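Local coordinates for protein acyl-CoA dehydrogenase FadE3 (Mycobacterium smegmatis, PDB 4IV6) that belongs to the acyl-CoA dehydrogenase family of flavoproteins and binds dihydroflavine-adenine dinucleotide in a four-chain assembly, at residues T13-V18 with M68-Q73; H19-K24 with I44-E49; R31-A36 with R80-L85; K97-F102 with I186-K191. All coordinates share one frame; numbering follows the deposited sequence. Where two conformers were deposited one is given.

Interaction 1. Residues T13-V18 with M68-Q73; sequences TIVKTV and MPCYVQ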
loop_
_atom_site.group_PDB
_atom_site.type_symbol
_atom_site.label_atom_id
_atom_site.label_comp_id
_atom_site.label_asym_id
_atom_site.label_seq_id
_atom_site.Cartn_x
_atom_site.Cartn_y
_atom_site.Cartn_z
ATOM N N THR B 13 -28.495 10.884 -23.756
ATOM C CA THR B 13 -28.824 12.286 -23.679
ATOM C C THR B 13 -28.860 12.779 -22.236
ATOM O O THR B 13 -28.350 13.877 -21.957
ATOM C CB THR B 13 -30.162 12.569 -24.408
ATOM O OG1 THR B 13 -29.981 12.357 -25.825
ATOM C CG2 THR B 13 -30.620 13.998 -24.173
ATOM N N ILE B 14 -29.472 12.014 -21.333
ATOM C CA ILE B 14 -29.560 12.450 -19.926
ATOM C C ILE B 14 -28.137 12.591 -19.343
ATOM O O ILE B 14 -27.832 13.596 -18.696
ATOM C CB ILE B 14 -30.486 11.559 -19.054
ATOM C CG1 ILE B 14 -30.590 12.060 -17.614
ATOM C CG2 ILE B 14 -29.962 10.155 -18.889
ATOM C CD1 ILE B 14 -31.257 13.408 -17.486
ATOM N N VAL B 15 -27.265 11.626 -19.618
ATOM C CA VAL B 15 -25.884 11.702 -19.136
ATOM C C VAL B 15 -25.239 12.984 -19.666
ATOM O O VAL B 15 -24.653 13.736 -18.897
ATOM C CB VAL B 15 -25.077 10.459 -19.527
ATOM C CG1 VAL B 15 -23.608 10.624 -19.115
ATOM C CG2 VAL B 15 -25.663 9.211 -18.867
ATOM N N LYS B 16 -25.411 13.277 -20.963
ATOM C CA LYS B 16 -24.827 14.492 -21.545
ATOM C C LYS B 16 -25.387 15.764 -20.953
ATOM O O LYS B 16 -24.666 16.731 -20.725
ATOM C CB LYS B 16 -25.045 14.551 -23.049
ATOM C CG LYS B 16 -24.304 13.479 -23.816
ATOM C CD LYS B 16 -24.509 13.684 -25.298
ATOM C CE LYS B 16 -24.554 12.374 -26.056
ATOM N NZ LYS B 16 -23.194 11.801 -26.165
ATOM N N THR B 17 -26.693 15.761 -20.732
ATOM C CA THR B 17 -27.369 16.889 -20.116
ATOM C C THR B 17 -26.812 17.171 -18.735
ATOM O O THR B 17 -26.591 18.324 -18.376
ATOM C CB THR B 17 -28.869 16.602 -20.032
ATOM O OG1 THR B 17 -29.365 16.549 -21.369
ATOM C CG2 THR B 17 -29.612 17.700 -19.262
ATOM N N VAL B 18 -26.577 16.118 -17.954
ATOM C CA VAL B 18 -26.068 16.270 -16.606
ATOM C C VAL B 18 -24.595 16.757 -16.639
ATOM O O VAL B 18 -24.230 17.654 -15.897
ATOM C CB VAL B 18 -26.287 14.980 -15.783
ATOM C CG1 VAL B 18 -25.715 15.110 -14.395
ATOM C CG2 VAL B 18 -27.783 14.679 -15.675
ATOM N N MET B 68 -29.893 0.908 -14.715
ATOM C CA MET B 68 -28.899 1.112 -13.681
ATOM C C MET B 68 -27.556 1.584 -14.255
ATOM O O MET B 68 -26.939 2.465 -13.667
ATOM C CB MET B 68 -28.719 -0.124 -12.820
ATOM C CG MET B 68 -27.740 0.072 -11.645
ATOM S SD MET B 68 -28.142 1.427 -10.511
ATOM C CE MET B 68 -29.476 0.657 -9.629
ATOM N N PRO B 69 -27.107 1.039 -15.395
ATOM C CA PRO B 69 -25.896 1.634 -15.966
ATOM C C PRO B 69 -26.047 3.131 -16.269
ATOM O O PRO B 69 -25.108 3.901 -16.076
ATOM C CB PRO B 69 -25.656 0.804 -17.228
ATOM C CG PRO B 69 -26.238 -0.530 -16.871
ATOM C CD PRO B 69 -27.479 -0.202 -16.094
ATOM N N CYS B 70 -27.230 3.564 -16.673
ATOM C CA CYS B 70 -27.444 4.991 -16.932
ATOM C C CYS B 70 -27.447 5.739 -15.609
ATOM O O CYS B 70 -26.825 6.797 -15.477
ATOM C CB CYS B 70 -28.768 5.232 -17.670
ATOM S SG CYS B 70 -29.227 6.983 -17.793
ATOM N N TYR B 71 -28.125 5.176 -14.624
ATOM C CA TYR B 71 -28.239 5.818 -13.317
ATOM C C TYR B 71 -26.835 6.095 -12.707
ATOM O O TYR B 71 -26.553 7.203 -12.222
ATOM C CB TYR B 71 -29.080 4.962 -12.363
ATOM C CG TYR B 71 -29.150 5.579 -10.983
ATOM C CD1 TYR B 71 -30.017 6.628 -10.711
ATOM C CD2 TYR B 71 -28.317 5.145 -9.976
ATOM C CE1 TYR B 71 -30.048 7.229 -9.473
ATOM C CE2 TYR B 71 -28.363 5.717 -8.723
ATOM C CZ TYR B 71 -29.204 6.758 -8.463
ATOM O OH TYR B 71 -29.221 7.331 -7.205
ATOM N N VAL B 72 -25.959 5.095 -12.742
ATOM C CA VAL B 72 -24.630 5.269 -12.137
ATOM C C VAL B 72 -23.823 6.323 -12.881
ATOM O O VAL B 72 -23.080 7.078 -12.270
ATOM C CB VAL B 72 -23.875 3.939 -11.944
ATOM C CG1 VAL B 72 -24.710 2.987 -11.089
ATOM C CG2 VAL B 72 -23.539 3.276 -13.252
ATOM N N GLN B 73 -23.990 6.393 -14.197
ATOM C CA GLN B 73 -23.312 7.415 -14.960
ATOM C C GLN B 73 -23.844 8.811 -14.620
ATOM O O GLN B 73 -23.073 9.759 -14.556
ATOM C CB GLN B 73 -23.380 7.125 -16.445
ATOM C CG GLN B 73 -22.529 5.918 -16.851
ATOM C CD GLN B 73 -22.749 5.510 -18.284
ATOM O OE1 GLN B 73 -23.212 4.396 -18.578
ATOM N NE2 GLN B 73 -22.466 6.414 -19.183
#
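Val15 reaches across from helix 9-26 to Cys70 and Gln73 on helix 68-81. Its CB already points at the other helix. From there the side chain forks. Branch CG2, anti to the carbonyl carbon, does the touching: it lies 3.9 Å from CB of Gln73 and 4.3 Å from SG of Cys70. The Val15 and Gln73 side chains cross obliquely, and on the glutamine it is the first methylene that is met. The two segments run almost parallel, at 5°, with axes 9.7 Å apart at closest approach. They belong to the helical N-terminal domain of the acyl-CoA dehydrogenase fold. Ile14 makes the second contact, also through its CG2 methyl, which sits 3.4 Å from SG of Cys70. Its longer branch, CG1 and CD1, leads away from the segment 68-73. The sulfur of Cys70 stands anti to its own backbone N (chi1 171°), which carries it out to the isoleucine methyl. No hydrogen bond joins the two segments; the close contacts are between apolar groups and the Cys70 sulfur. One turn further on, Val18 packs on Val74, Glu77 and Leu78 of helix 68-81. Leu7 of the N-terminal loop touches both Cys70 and Gln73.

Interaction 2. Residues H19-K24 with I44-E49; sequences HDFVEK and IETMKE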
loop_
_atom_site.group_PDB
_atom_site.type_symbol
_atom_site.label_atom_id
_atom_site.label_comp_id
_atom_site.label_asym_id
_atom_site.label_seq_id
_atom_site.Cartn_x
_atom_site.Cartn_y
_atom_site.Cartn_z
ATOM N N HIS B 19 -23.788 16.223 -17.557
ATOM C CA HIS B 19 -22.420 16.703 -17.786
ATOM C C HIS B 19 -22.366 18.197 -18.119
ATOM O O HIS B 19 -21.541 18.938 -17.581
ATOM C CB HIS B 19 -21.804 15.913 -18.929
ATOM C CG HIS B 19 -20.403 16.299 -19.239
ATOM N ND1 HIS B 19 -19.320 15.687 -18.642
ATOM C CD2 HIS B 19 -19.895 17.203 -20.110
ATOM C CE1 HIS B 19 -18.204 16.213 -19.116
ATOM N NE2 HIS B 19 -18.525 17.135 -20.007
ATOM N N ASP B 20 -23.250 18.625 -19.025
ATOM C CA ASP B 20 -23.342 20.029 -19.418
ATOM C C ASP B 20 -23.756 20.917 -18.258
ATOM O O ASP B 20 -23.209 21.992 -18.069
ATOM C CB ASP B 20 -24.330 20.194 -20.570
ATOM C CG ASP B 20 -23.760 19.715 -21.863
ATOM O OD1 ASP B 20 -22.573 19.314 -21.833
ATOM O OD2 ASP B 20 -24.464 19.755 -22.896
ATOM N N PHE B 21 -24.727 20.456 -17.481
ATOM C CA PHE B 21 -25.187 21.146 -16.275
ATOM C C PHE B 21 -24.021 21.312 -15.310
ATOM O O PHE B 21 -23.834 22.380 -14.727
ATOM C CB PHE B 21 -26.316 20.334 -15.630
ATOM C CG PHE B 21 -26.590 20.640 -14.176
ATOM C CD1 PHE B 21 -27.181 21.819 -13.802
ATOM C CD2 PHE B 21 -26.354 19.689 -13.205
ATOM C CE1 PHE B 21 -27.459 22.081 -12.458
ATOM C CE2 PHE B 21 -26.638 19.938 -11.865
ATOM C CZ PHE B 21 -27.203 21.124 -11.499
ATOM N N VAL B 22 -23.205 20.267 -15.197
ATOM C CA VAL B 22 -22.050 20.315 -14.305
ATOM C C VAL B 22 -21.017 21.335 -14.816
ATOM O O VAL B 22 -20.566 22.177 -14.049
ATOM C CB VAL B 22 -21.464 18.920 -14.074
ATOM C CG1 VAL B 22 -20.029 18.985 -13.529
ATOM C CG2 VAL B 22 -22.364 18.148 -13.147
ATOM N N GLU B 23 -20.677 21.261 -16.095
ATOM C CA GLU B 23 -19.719 22.169 -16.681
ATOM C C GLU B 23 -20.186 23.632 -16.671
ATOM O O GLU B 23 -19.423 24.486 -16.319
ATOM C CB GLU B 23 -19.370 21.755 -18.113
ATOM C CG GLU B 23 -18.647 20.420 -18.232
ATOM C CD GLU B 23 -17.280 20.478 -17.580
ATOM O OE1 GLU B 23 -16.478 21.314 -17.987
ATOM O OE2 GLU B 23 -17.058 19.727 -16.612
ATOM N N LYS B 24 -21.436 23.901 -17.030
ATOM C CA LYS B 24 -21.894 25.293 -17.216
ATOM C C LYS B 24 -22.511 25.920 -15.966
ATOM O O LYS B 24 -22.373 27.124 -15.732
ATOM C CB LYS B 24 -22.917 25.374 -18.339
ATOM C CG LYS B 24 -22.499 24.731 -19.660
ATOM C CD LYS B 24 -21.309 25.409 -20.294
ATOM C CE LYS B 24 -20.889 24.701 -21.595
ATOM N NZ LYS B 24 -21.932 24.751 -22.656
ATOM N N ILE B 44 -30.186 22.552 -7.240
ATOM C CA ILE B 44 -31.056 21.427 -6.945
ATOM C C ILE B 44 -32.384 21.554 -7.716
ATOM O O ILE B 44 -32.912 20.560 -8.216
ATOM C CB ILE B 44 -31.247 21.257 -5.421
ATOM C CG1 ILE B 44 -29.965 20.664 -4.824
ATOM C CG2 ILE B 44 -32.406 20.325 -5.117
ATOM C CD1 ILE B 44 -29.991 20.500 -3.321
ATOM N N GLU B 45 -32.884 22.772 -7.849
ATOM C CA GLU B 45 -34.101 23.018 -8.610
ATOM C C GLU B 45 -33.915 22.639 -10.086
ATOM O O GLU B 45 -34.779 22.007 -10.668
ATOM C CB GLU B 45 -34.526 24.475 -8.445
ATOM C CG GLU B 45 -35.956 24.759 -8.828
ATOM C CD GLU B 45 -36.986 24.024 -7.963
ATOM O OE1 GLU B 45 -36.767 23.704 -6.769
ATOM O OE2 GLU B 45 -38.052 23.773 -8.523
ATOM N N THR B 46 -32.771 22.979 -10.659
ATOM C CA THR B 46 -32.459 22.571 -12.015
ATOM C C THR B 46 -32.385 21.044 -12.089
ATOM O O THR B 46 -32.839 20.444 -13.051
ATOM C CB THR B 46 -31.141 23.206 -12.506
ATOM O OG1 THR B 46 -31.268 24.640 -12.482
ATOM C CG2 THR B 46 -30.796 22.735 -13.919
ATOM N N MET B 47 -31.851 20.405 -11.053
ATOM C CA MET B 47 -31.825 18.936 -11.018
ATOM C C MET B 47 -33.216 18.351 -11.021
ATOM O O MET B 47 -33.491 17.375 -11.730
ATOM C CB MET B 47 -31.036 18.425 -9.811
ATOM C CG MET B 47 -29.557 18.722 -9.966
ATOM S SD MET B 47 -28.636 18.548 -8.431
ATOM C CE MET B 47 -29.013 16.864 -7.987
ATOM N N LYS B 48 -34.117 18.967 -10.274
ATOM C CA LYS B 48 -35.506 18.538 -10.319
ATOM C C LYS B 48 -36.089 18.603 -11.758
ATOM O O LYS B 48 -36.693 17.634 -12.224
ATOM C CB LYS B 48 -36.352 19.362 -9.364
ATOM C CG LYS B 48 -35.995 19.179 -7.902
ATOM C CD LYS B 48 -36.909 20.011 -7.028
ATOM C CE LYS B 48 -36.450 19.916 -5.600
ATOM N NZ LYS B 48 -37.438 20.472 -4.671
ATOM N N GLU B 49 -35.889 19.717 -12.451
ATOM C CA GLU B 49 -36.408 19.894 -13.820
ATOM C C GLU B 49 -35.822 18.860 -14.802
ATOM O O GLU B 49 -36.512 18.332 -15.663
ATOM C CB GLU B 49 -36.101 21.312 -14.315
ATOM C CG GLU B 49 -36.764 22.415 -13.483
ATOM C CD GLU B 49 -36.153 23.823 -13.647
ATOM O OE1 GLU B 49 -35.129 24.011 -14.368
ATOM O OE2 GLU B 49 -36.711 24.754 -13.004
#
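The ring of Phe21, on helix 9-26, rests against Thr46 and Met47 of helix 41-50, which both come from the same side of its plane. This is helix-to-helix packing inside the helical N-terminal domain of the acyl-CoA dehydrogenase fold, and it includes a Met-aromatic contact. The two neighbours meet different parts of the ring. Methyl CG2 of Thr46 lies 3.7 Å from ring atom CE1 of Phe21. CG of Met47 lies 3.7 Å from CE2 of Phe21, across the ring's long axis. Both approach the ring obliquely. The Met47 side chain crosses that of Phe21 at about a right angle. Thr46 turns its methyl to the ring because CG2 is anti to the backbone N. Its hydroxyl OG1 is hydrogen-bonded to the carbonyl O of Glu42, one turn back on the same helix, which helps hold the side chain. Further out, Leu43 and Ile50 of helix 41-50 and Val26 of helix 9-26 also pack on Phe21. Leu78 of helix 68-81 touches both Phe21 and Met47, so a third helix takes part in the packing. SD of Met47 stands 5.3 Å from the centroid of the Phe21 ring, 69° off the ring normal.

Interaction 3. Residues R31-A36 with R80-L85; sequences RELEHA and RGWMSL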
loop_
_atom_site.group_PDB
_atom_site.type_symbol
_atom_site.label_atom_id
_atom_site.label_comp_id
_atom_site.label_asym_id
_atom_site.label_seq_id
_atom_site.Cartn_x
_atom_site.Cartn_y
_atom_site.Cartn_z
ATOM N N ARG B 31 -17.248 26.610 -5.721
ATOM C CA ARG B 31 -16.307 27.038 -4.693
ATOM C C ARG B 31 -16.964 27.950 -3.682
ATOM O O ARG B 31 -16.858 27.714 -2.500
ATOM C CB ARG B 31 -15.048 27.702 -5.259
ATOM C CG ARG B 31 -14.039 28.080 -4.148
ATOM C CD ARG B 31 -12.782 28.804 -4.639
ATOM N NE ARG B 31 -12.532 28.417 -6.015
ATOM C CZ ARG B 31 -12.017 27.264 -6.401
ATOM N NH1 ARG B 31 -11.592 26.368 -5.511
ATOM N NH2 ARG B 31 -11.885 27.023 -7.696
ATOM N N GLU B 32 -17.640 28.990 -4.153
ATOM C CA GLU B 32 -18.239 29.964 -3.259
ATOM C C GLU B 32 -19.304 29.296 -2.398
ATOM O O GLU B 32 -19.347 29.503 -1.191
ATOM C CB GLU B 32 -18.834 31.136 -4.046
ATOM N N LEU B 33 -20.166 28.500 -3.002
ATOM C CA LEU B 33 -21.234 27.867 -2.248
ATOM C C LEU B 33 -20.660 26.897 -1.208
ATOM O O LEU B 33 -21.028 26.984 -0.052
ATOM C CB LEU B 33 -22.182 27.096 -3.167
ATOM C CG LEU B 33 -22.996 27.869 -4.228
ATOM C CD1 LEU B 33 -23.610 26.877 -5.188
ATOM C CD2 LEU B 33 -24.074 28.761 -3.615
ATOM N N GLU B 34 -19.752 26.006 -1.649
ATOM C CA GLU B 34 -19.205 24.881 -0.826
ATOM C C GLU B 34 -18.419 25.462 0.317
ATOM O O GLU B 34 -18.575 25.023 1.458
ATOM C CB GLU B 34 -18.311 23.941 -1.660
ATOM C CG GLU B 34 -17.946 22.567 -1.047
ATOM C CD GLU B 34 -16.784 22.601 -0.081
ATOM O OE1 GLU B 34 -15.966 23.532 -0.122
ATOM O OE2 GLU B 34 -16.656 21.652 0.731
ATOM N N HIS B 35 -17.601 26.468 0.015
ATOM C CA HIS B 35 -16.819 27.140 1.048
ATOM C C HIS B 35 -17.757 27.775 2.087
ATOM O O HIS B 35 -17.472 27.730 3.277
ATOM C CB HIS B 35 -15.855 28.188 0.463
ATOM C CG HIS B 35 -15.188 29.044 1.507
ATOM N ND1 HIS B 35 -15.616 30.322 1.819
ATOM C CD2 HIS B 35 -14.140 28.792 2.328
ATOM C CE1 HIS B 35 -14.850 30.824 2.773
ATOM N NE2 HIS B 35 -13.949 29.915 3.103
ATOM N N ALA B 36 -18.882 28.324 1.648
ATOM C CA ALA B 36 -19.814 29.022 2.583
ATOM C C ALA B 36 -20.877 28.100 3.199
ATOM O O ALA B 36 -21.739 28.545 3.934
ATOM C CB ALA B 36 -20.487 30.192 1.883
ATOM N N ARG B 80 -18.771 14.206 -9.933
ATOM C CA ARG B 80 -17.646 14.833 -10.551
ATOM C C ARG B 80 -17.670 16.360 -10.362
ATOM O O ARG B 80 -16.657 16.969 -10.016
ATOM C CB ARG B 80 -17.622 14.457 -12.022
ATOM C CG ARG B 80 -16.499 15.050 -12.855
ATOM C CD ARG B 80 -16.742 14.654 -14.323
ATOM N NE ARG B 80 -15.914 15.481 -15.183
ATOM C CZ ARG B 80 -16.261 16.644 -15.713
ATOM N NH1 ARG B 80 -15.364 17.266 -16.439
ATOM N NH2 ARG B 80 -17.486 17.136 -15.630
ATOM N N GLY B 81 -18.830 16.978 -10.568
ATOM C CA GLY B 81 -18.952 18.420 -10.309
ATOM C C GLY B 81 -18.929 18.779 -8.824
ATOM O O GLY B 81 -18.237 19.696 -8.398
ATOM N N TRP B 82 -19.692 18.051 -8.034
ATOM C CA TRP B 82 -19.795 18.311 -6.599
ATOM C C TRP B 82 -20.461 17.117 -5.940
ATOM O O TRP B 82 -21.633 16.841 -6.211
ATOM C CB TRP B 82 -20.593 19.586 -6.328
ATOM C CG TRP B 82 -20.595 20.099 -4.927
ATOM C CD1 TRP B 82 -19.819 19.683 -3.875
ATOM C CD2 TRP B 82 -21.388 21.183 -4.433
ATOM N NE1 TRP B 82 -20.082 20.457 -2.765
ATOM C CE2 TRP B 82 -21.053 21.368 -3.076
ATOM C CE3 TRP B 82 -22.351 22.018 -5.011
ATOM C CZ2 TRP B 82 -21.651 22.348 -2.286
ATOM C CZ3 TRP B 82 -22.940 22.991 -4.214
ATOM C CH2 TRP B 82 -22.582 23.141 -2.870
ATOM N N MET B 83 -19.695 16.404 -5.099
ATOM C CA MET B 83 -20.162 15.173 -4.468
ATOM C C MET B 83 -21.527 15.395 -3.818
ATOM O O MET B 83 -22.417 14.541 -3.896
ATOM C CB MET B 83 -19.149 14.702 -3.414
ATOM C CG MET B 83 -19.473 13.342 -2.795
ATOM S SD MET B 83 -18.327 12.864 -1.475
ATOM C CE MET B 83 -18.871 13.936 -0.148
ATOM N N SER B 84 -21.670 16.549 -3.169
ATOM C CA SER B 84 -22.897 16.881 -2.444
ATOM C C SER B 84 -24.174 16.807 -3.317
ATOM O O SER B 84 -25.256 16.508 -2.808
ATOM C CB SER B 84 -22.774 18.286 -1.817
ATOM O OG SER B 84 -21.727 18.342 -0.839
ATOM N N LEU B 85 -24.073 17.124 -4.601
ATOM C CA LEU B 85 -25.249 17.078 -5.465
ATOM C C LEU B 85 -25.699 15.637 -5.739
ATOM O O LEU B 85 -26.914 15.359 -5.833
ATOM C CB LEU B 85 -25.014 17.854 -6.781
ATOM C CG LEU B 85 -24.669 19.341 -6.604
ATOM C CD1 LEU B 85 -24.473 19.967 -7.983
ATOM C CD2 LEU B 85 -25.745 20.126 -5.842
#
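The helical turn 31-35 faces Trp82, where the chain leaves helical backbone angles (phi -166°, psi 114°) after helix 68-81, and the nearest CA atoms are those of Glu34 and Trp82, 8.8 Å apart. The indole of Trp82, its CG anti to the backbone N, extends toward helix 30-35. Glu34 lies along the side of the indole formed by NE1, CE2 and CZ2: its CG is 3.5 Å from NE1 of Trp82 and its CB 3.8 Å from CZ2. Leu33 meets the far end of the six-membered ring, with CB 4.0 Å from CH2 of Trp82. The Leu33 side chain crosses that of Trp82 at about a right angle, while Glu34 comes in at a slant. CB of Ser84 sits 3.6 Å above one face of the indole, toward the rim. The Glu34 chain bends at its second torsion (-82°), so the carboxylate turns away from the tryptophan. There OE2 of Glu34 forms a salt bridge with NH1 of Arg357, which gives this buried acid a charged partner. Pro40 and Val26 also pack on Trp82. The contact joins helix 30-35 to the break between helices 68-81 and 83-102, with helix 9-26 on one flank and helix 352-364 on another.

Interaction 4. Residues K97-F102 with I186-K191; sequences KLLLLF and ILLVEK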
loop_
_atom_site.group_PDB
_atom_site.type_symbol
_atom_site.label_atom_id
_atom_site.label_comp_id
_atom_site.label_asym_id
_atom_site.label_seq_id
_atom_site.Cartn_x
_atom_site.Cartn_y
_atom_site.Cartn_z
ATOM N N LYS B 97 -36.909 3.137 -4.666
ATOM C CA LYS B 97 -36.845 1.699 -4.918
ATOM C C LYS B 97 -37.574 0.865 -3.872
ATOM O O LYS B 97 -38.252 -0.104 -4.206
ATOM C CB LYS B 97 -35.378 1.275 -5.015
ATOM C CG LYS B 97 -35.147 -0.190 -5.370
ATOM C CD LYS B 97 -35.397 -0.461 -6.841
ATOM C CE LYS B 97 -35.005 -1.884 -7.201
ATOM N NZ LYS B 97 -35.373 -2.202 -8.611
ATOM N N LEU B 98 -37.404 1.194 -2.594
ATOM C CA LEU B 98 -38.116 0.478 -1.548
ATOM C C LEU B 98 -39.647 0.535 -1.726
ATOM O O LEU B 98 -40.341 -0.471 -1.534
ATOM C CB LEU B 98 -37.754 1.007 -0.169
ATOM C CG LEU B 98 -36.318 0.741 0.249
ATOM C CD1 LEU B 98 -36.076 1.359 1.615
ATOM C CD2 LEU B 98 -35.996 -0.744 0.235
ATOM N N LEU B 99 -40.155 1.707 -2.087
ATOM C CA LEU B 99 -41.574 1.873 -2.375
ATOM C C LEU B 99 -42.003 0.982 -3.536
ATOM O O LEU B 99 -43.010 0.289 -3.450
ATOM C CB LEU B 99 -41.899 3.334 -2.699
ATOM C CG LEU B 99 -42.151 4.274 -1.514
ATOM C CD1 LEU B 99 -42.022 5.732 -1.941
ATOM C CD2 LEU B 99 -43.537 4.027 -0.941
ATOM N N LEU B 100 -41.244 0.992 -4.623
ATOM C CA LEU B 100 -41.584 0.134 -5.745
ATOM C C LEU B 100 -41.532 -1.341 -5.358
ATOM O O LEU B 100 -42.424 -2.079 -5.711
ATOM C CB LEU B 100 -40.664 0.396 -6.904
ATOM C CG LEU B 100 -40.980 1.736 -7.571
ATOM C CD1 LEU B 100 -39.751 2.189 -8.329
ATOM C CD2 LEU B 100 -42.193 1.633 -8.484
ATOM N N LEU B 101 -40.516 -1.752 -4.611
ATOM C CA LEU B 101 -40.348 -3.183 -4.278
ATOM C C LEU B 101 -41.365 -3.701 -3.281
ATOM O O LEU B 101 -41.848 -4.815 -3.418
ATOM C CB LEU B 101 -38.929 -3.470 -3.738
ATOM C CG LEU B 101 -37.770 -3.380 -4.748
ATOM C CD1 LEU B 101 -36.440 -3.692 -4.069
ATOM C CD2 LEU B 101 -37.979 -4.308 -5.935
ATOM N N PHE B 102 -41.702 -2.874 -2.294
ATOM C CA PHE B 102 -42.388 -3.306 -1.089
ATOM C C PHE B 102 -43.676 -2.516 -0.734
ATOM O O PHE B 102 -44.449 -2.939 0.112
ATOM C CB PHE B 102 -41.385 -3.209 0.092
ATOM C CG PHE B 102 -40.114 -4.017 -0.105
ATOM C CD1 PHE B 102 -40.156 -5.395 -0.233
ATOM C CD2 PHE B 102 -38.887 -3.403 -0.155
ATOM C CE1 PHE B 102 -39.003 -6.145 -0.422
ATOM C CE2 PHE B 102 -37.712 -4.137 -0.330
ATOM C CZ PHE B 102 -37.770 -5.515 -0.459
ATOM N N ILE B 186 -39.617 -0.850 8.706
ATOM C CA ILE B 186 -39.411 0.466 8.139
ATOM C C ILE B 186 -40.759 1.169 8.030
ATOM O O ILE B 186 -41.723 0.588 7.534
ATOM C CB ILE B 186 -38.742 0.364 6.778
ATOM C CG1 ILE B 186 -37.300 -0.167 6.931
ATOM C CG2 ILE B 186 -38.754 1.723 6.081
ATOM C CD1 ILE B 186 -36.642 -0.496 5.597
ATOM N N LEU B 187 -40.826 2.397 8.531
ATOM C CA LEU B 187 -42.025 3.207 8.457
ATOM C C LEU B 187 -41.730 4.427 7.607
ATOM O O LEU B 187 -40.629 4.996 7.686
ATOM C CB LEU B 187 -42.489 3.665 9.851
ATOM C CG LEU B 187 -42.758 2.645 10.976
ATOM C CD1 LEU B 187 -43.401 3.345 12.176
ATOM C CD2 LEU B 187 -43.623 1.499 10.543
ATOM N N LEU B 188 -42.703 4.816 6.786
ATOM C CA LEU B 188 -42.604 6.009 5.966
ATOM C C LEU B 188 -43.209 7.150 6.776
ATOM O O LEU B 188 -44.390 7.258 6.885
ATOM C CB LEU B 188 -43.374 5.822 4.652
ATOM C CG LEU B 188 -42.998 4.555 3.877
ATOM C CD1 LEU B 188 -43.901 4.354 2.689
ATOM C CD2 LEU B 188 -41.565 4.661 3.439
ATOM N N VAL B 189 -42.364 7.989 7.340
ATOM C CA VAL B 189 -42.751 9.015 8.297
ATOM C C VAL B 189 -42.711 10.402 7.673
ATOM O O VAL B 189 -41.670 10.836 7.172
ATOM C CB VAL B 189 -41.750 8.985 9.468
ATOM C CG1 VAL B 189 -42.094 10.028 10.527
ATOM C CG2 VAL B 189 -41.758 7.583 10.069
ATOM N N GLU B 190 -43.838 11.090 7.725
ATOM C CA GLU B 190 -43.900 12.489 7.363
ATOM C C GLU B 190 -43.515 13.391 8.559
ATOM O O GLU B 190 -43.349 12.928 9.688
ATOM C CB GLU B 190 -45.317 12.847 6.855
ATOM C CG GLU B 190 -45.763 11.952 5.718
ATOM C CD GLU B 190 -47.127 12.331 5.155
ATOM O OE1 GLU B 190 -47.801 13.229 5.687
ATOM O OE2 GLU B 190 -47.521 11.728 4.172
ATOM N N LYS B 191 -43.382 14.679 8.293
ATOM C CA LYS B 191 -43.014 15.657 9.314
ATOM C C LYS B 191 -44.187 15.960 10.284
ATOM O O LYS B 191 -44.814 17.008 10.215
ATOM C CB LYS B 191 -42.498 16.934 8.646
ATOM C CG LYS B 191 -41.196 16.771 7.849
ATOM C CD LYS B 191 -40.004 16.527 8.756
ATOM C CE LYS B 191 -38.756 16.073 8.003
ATOM N NZ LYS B 191 -38.176 17.154 7.179
#
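The last turn and a half of helix 83-102 packs against strand 184-190, and the backbones stay well apart. The nearest CA pairs are Leu99 with Leu188 at 9.4 Å and Leu98 with Ile186 at 9.8 Å. Only side chains bridge that distance, and four aliphatic residues do so in two pairs. The closer pair is Leu99 and Leu188. Methyl CD2 of Leu99 lies 3.7 Å from methyl CD1 of Leu188, and the two side chains meet at an angle. CB of Leu188 points at the helix. CB of Leu99 points more along the interface, and the outer part of its side chain turns in to meet the strand. In both leucines CG stands anti to the carbonyl carbon (chi1 -52° in Leu188), which places their methyls at the interface. In the looser pair, CD1 of Leu98 and CD1 of Ile186 approach to 4.4 Å. Ile186 and Leu188 are alternate residues of an extended strand, so they present their side chains on the same side. In the acyl-CoA dehydrogenase fold this is where the helical N-terminal domain meets the beta-rich middle domain. Strand 184-190 pairs antiparallel with strand 166-172, and the backbones of Ile186 and Leu188 also hydrogen-bond with Leu227 and Ser225. Leu227 touches Leu98, while Leu112 and Met115 of helix 105-116 touch Leu99. The side chain of Ile186 lies about 11 Å from a bound dihydroflavine-adenine dinucleotide.

Interactions 1, 2 and 3 lie together in the helical N-terminal domain. Interactions 1 and 2 have centres 12 Å apart and share helix 9-26, which packs on helix 68-81 through one part and on helix 41-50 through the next. Interactions 2 and 3 have centres 13 Å apart, yet touch, through a salt bridge from OE2 of Glu23 to NH2 of Arg80. Along the chain the segments of interaction 3 alternate with those of both 1 and 2, so the contacts tie together helices distant in sequence. Interaction 4 comes later in the chain. It shares helix 83-102 with interaction 3, but their centres are 29 Å apart. It joins this helical domain to the middle-domain sheet.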